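Local coordinates for protein putative anti-sigma factor antagonist TM_1081 (Thermotoga maritima, PDB 3F43) that probably acts as an anti-anti-sigma factor, counteracting an anti-sigma factor and thereby releasing a sigma factor from inhibition, at residues F39-W42 / V43-F47. Sequence-based numbering, arbitrary orientation.
Sequences FKKW and VFDEF
W42 and F47 pack edge to face on helix 36-48, the crossover helix of a beta-alpha-beta unit (strands 22-25 and 54-58) in this SpoIIAA-like STAS domain; their planes stand at 87° and the F47 edge points to the indole face. From CB, 3.2 Å from the V43 N, a W42 chi1 of 176° sets CG beside the carbonyl carbon, which carries the indole over the next turn to E46 and F47. E46 CG lies over the face at CD1 and NE1, 3.4 Å from NE1, which donates a hydrogen bond to the backbone O of H11, an expression-tag residue. On the six-membered ring, CE3 meets V43 CG2 at 3.7 Å, and at the far end CH2 lies 3.6 Å from F47 CE2. An alanine here would probably leave the F47 edge and E46 CG without the indole face they pack on. V43 CG2 also sits over the F39 ring face as a CH-pi contact. K40, which also touches V72 and N75 of helix 67-83, bends at chi2 (-91°), taking CD and CE across the CD1-CE1 side of F44 and NZ over its face, 4.5 Å from the F44 centroid, a cation-pi geometry. One turn links K41 to D45: a salt bridge in which K41 NZ reaches the syn lone pair of D45 OD2 at 2.8 Å.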
ATOM      1  N   PHE A  39      11.418   7.345  -3.121  1.00 21.07           N
ATOM      2  CA  PHE A  39      10.785   7.539  -4.417  1.00 20.61           C
ATOM      3  C   PHE A  39       9.483   8.329  -4.292  1.00 20.40           C
ATOM      4  O   PHE A  39       9.227   9.264  -5.057  1.00 22.76           O
ATOM      5  CB  PHE A  39      10.597   6.161  -5.089  1.00 21.63           C
ATOM      6  CG  PHE A  39      10.056   6.227  -6.510  1.00 21.24           C
ATOM      7  CD1 PHE A  39      10.879   6.522  -7.568  1.00 26.69           C
ATOM      8  CD2 PHE A  39       8.729   6.001  -6.745  1.00 27.90           C
ATOM      9  CE1 PHE A  39      10.368   6.549  -8.872  1.00 27.69           C
ATOM     10  CE2 PHE A  39       8.213   6.039  -8.053  1.00 27.33           C
ATOM     11  CZ  PHE A  39       9.037   6.328  -9.081  1.00 25.19           C
ATOM     12  N   LYS A  40       8.653   7.938  -3.338  1.00 22.40           N
ATOM     13  CA  LYS A  40       7.374   8.617  -3.094  1.00 21.58           C
ATOM     14  C   LYS A  40       7.595  10.117  -2.820  1.00 22.05           C
ATOM     15  O   LYS A  40       6.958  10.975  -3.449  1.00 21.70           O
ATOM     16  CB  LYS A  40       6.688   7.958  -1.896  1.00 25.47           C
ATOM     17  CG  LYS A  40       5.279   8.498  -1.611  1.00 25.73           C
ATOM     18  CD  LYS A  40       5.316   9.655  -0.638  1.00 29.89           C
ATOM     19  CE  LYS A  40       3.951   9.921  -0.048  1.00 33.66           C
ATOM     20  NZ  LYS A  40       4.063  11.106   0.837  1.00 34.69           N
ATOM     21  N   LYS A  41       8.500  10.417  -1.900  1.00 21.14           N
ATOM     22  CA  LYS A  41       8.785  11.806  -1.533  1.00 20.25           C
ATOM     23  C   LYS A  41       9.259  12.588  -2.736  1.00 22.33           C
ATOM     24  O   LYS A  41       8.820  13.688  -2.960  1.00 22.04           O
ATOM     25  CB  LYS A  41       9.784  11.875  -0.395  1.00 23.13           C
ATOM     26  CG  LYS A  41      10.030  13.273   0.089  1.00 25.08           C
ATOM     27  CD  LYS A  41      10.833  13.282   1.377  1.00 24.79           C
ATOM     28  CE  LYS A  41      11.497  14.641   1.616  1.00 28.18           C
ATOM     29  NZ  LYS A  41      10.576  15.809   1.403  1.00 35.18           N
ATOM     30  N   TRP A  42      10.088  11.959  -3.551  1.00 20.23           N
ATOM     31  CA  TRP A  42      10.595  12.575  -4.779  1.00 20.87           C
ATOM     32  C   TRP A  42       9.474  12.868  -5.799  1.00 20.37           C
ATOM     33  O   TRP A  42       9.379  14.020  -6.297  1.00 21.81           O
ATOM     34  CB  TRP A  42      11.704  11.712  -5.374  1.00 22.22           C
ATOM     35  CG  TRP A  42      12.250  12.189  -6.700  1.00 20.27           C
ATOM     36  CD1 TRP A  42      13.124  13.221  -6.909  1.00 24.51           C
ATOM     37  CD2 TRP A  42      11.930  11.665  -7.978  1.00 22.42           C
ATOM     38  NE1 TRP A  42      13.386  13.358  -8.247  1.00 25.81           N
ATOM     39  CE2 TRP A  42      12.686  12.407  -8.932  1.00 22.71           C
ATOM     40  CE3 TRP A  42      11.137  10.605  -8.420  1.00 25.49           C
ATOM     41  CZ2 TRP A  42      12.620  12.147 -10.294  1.00 24.81           C
ATOM     42  CZ3 TRP A  42      11.076  10.350  -9.777  1.00 27.39           C
ATOM     43  CH2 TRP A  42      11.834  11.119 -10.696  1.00 25.05           C
ATOM     44  N   VAL A  43       8.563  11.918  -5.997  1.00 19.89           N
ATOM     45  CA  VAL A  43       7.473  12.137  -6.955  1.00 20.44           C
ATOM     46  C   VAL A  43       6.565  13.282  -6.456  1.00 20.13           C
ATOM     47  O   VAL A  43       6.167  14.167  -7.221  1.00 21.72           O
ATOM     48  CB  VAL A  43       6.656  10.845  -7.217  1.00 22.47           C
ATOM     49  CG1 VAL A  43       5.356  11.175  -8.037  1.00 21.62           C
ATOM     50  CG2 VAL A  43       7.553   9.766  -7.903  1.00 20.01           C
ATOM     51  N   PHE A  44       6.239  13.260  -5.176  1.00 21.19           N
ATOM     52  CA  PHE A  44       5.444  14.352  -4.581  1.00 21.19           C
ATOM     53  C   PHE A  44       6.167  15.683  -4.612  1.00 21.57           C
ATOM     54  O   PHE A  44       5.617  16.711  -5.007  1.00 23.89           O
ATOM     55  CB  PHE A  44       4.949  14.007  -3.171  1.00 20.54           C
ATOM     56  CG  PHE A  44       3.728  13.119  -3.172  1.00 21.01           C
ATOM     57  CD1 PHE A  44       3.817  11.782  -3.424  1.00 25.16           C
ATOM     58  CD2 PHE A  44       2.473  13.653  -2.921  1.00 23.74           C
ATOM     59  CE1 PHE A  44       2.663  10.971  -3.438  1.00 24.61           C
ATOM     60  CE2 PHE A  44       1.345  12.835  -2.939  1.00 22.90           C
ATOM     61  CZ  PHE A  44       1.435  11.524  -3.180  1.00 23.04           C
ATOM     62  N   ASP A  45       7.424  15.709  -4.188  1.00 19.56           N
ATOM     63  CA  ASP A  45       8.123  16.981  -4.165  1.00 19.93           C
ATOM     64  C   ASP A  45       8.375  17.580  -5.542  1.00 19.21           C
ATOM     65  O   ASP A  45       8.242  18.815  -5.729  1.00 20.92           O
ATOM     66  CB  ASP A  45       9.454  16.872  -3.441  1.00 21.62           C
ATOM     67  CG  ASP A  45       9.335  16.680  -1.951  1.00 23.82           C
ATOM     68  OD1 ASP A  45       8.273  16.905  -1.339  1.00 25.94           O
ATOM     69  OD2 ASP A  45      10.368  16.320  -1.366  1.00 26.11           O
ATOM     70  N   GLU A  46       8.786  16.749  -6.498  1.00 21.22           N
ATOM     71  CA  GLU A  46       9.150  17.220  -7.828  1.00 21.65           C
ATOM     72  C   GLU A  46       7.991  17.452  -8.782  1.00 20.24           C
ATOM     73  O   GLU A  46       8.071  18.329  -9.632  1.00 23.13           O
ATOM     74  CB  GLU A  46      10.118  16.224  -8.492  1.00 24.55           C
ATOM     75  CG  GLU A  46      11.410  16.088  -7.745  1.00 24.78           C
ATOM     76  CD  GLU A  46      12.224  17.374  -7.715  1.00 33.74           C
ATOM     77  OE1 GLU A  46      12.306  18.071  -8.753  1.00 32.45           O
ATOM     78  OE2 GLU A  46      12.776  17.703  -6.653  1.00 36.71           O
ATOM     79  N   PHE A  47       6.936  16.654  -8.658  1.00 19.50           N
ATOM     80  CA  PHE A  47       5.880  16.662  -9.637  1.00 20.26           C
ATOM     81  C   PHE A  47       4.529  17.022  -8.996  1.00 18.02           C
ATOM     82  O   PHE A  47       3.959  18.053  -9.316  1.00 20.77           O
ATOM     83  CB  PHE A  47       5.877  15.344 -10.386  1.00 19.92           C
ATOM     84  CG  PHE A  47       7.229  15.000 -10.966  1.00 21.15           C
ATOM     85  CD1 PHE A  47       7.837  15.855 -11.861  1.00 21.47           C
ATOM     86  CD2 PHE A  47       7.896  13.861 -10.557  1.00 20.64           C
ATOM     87  CE1 PHE A  47       9.095  15.580 -12.353  1.00 21.82           C
ATOM     88  CE2 PHE A  47       9.174  13.583 -11.032  1.00 20.73           C
ATOM     89  CZ  PHE A  47       9.747  14.431 -11.934  1.00 18.95           C
TER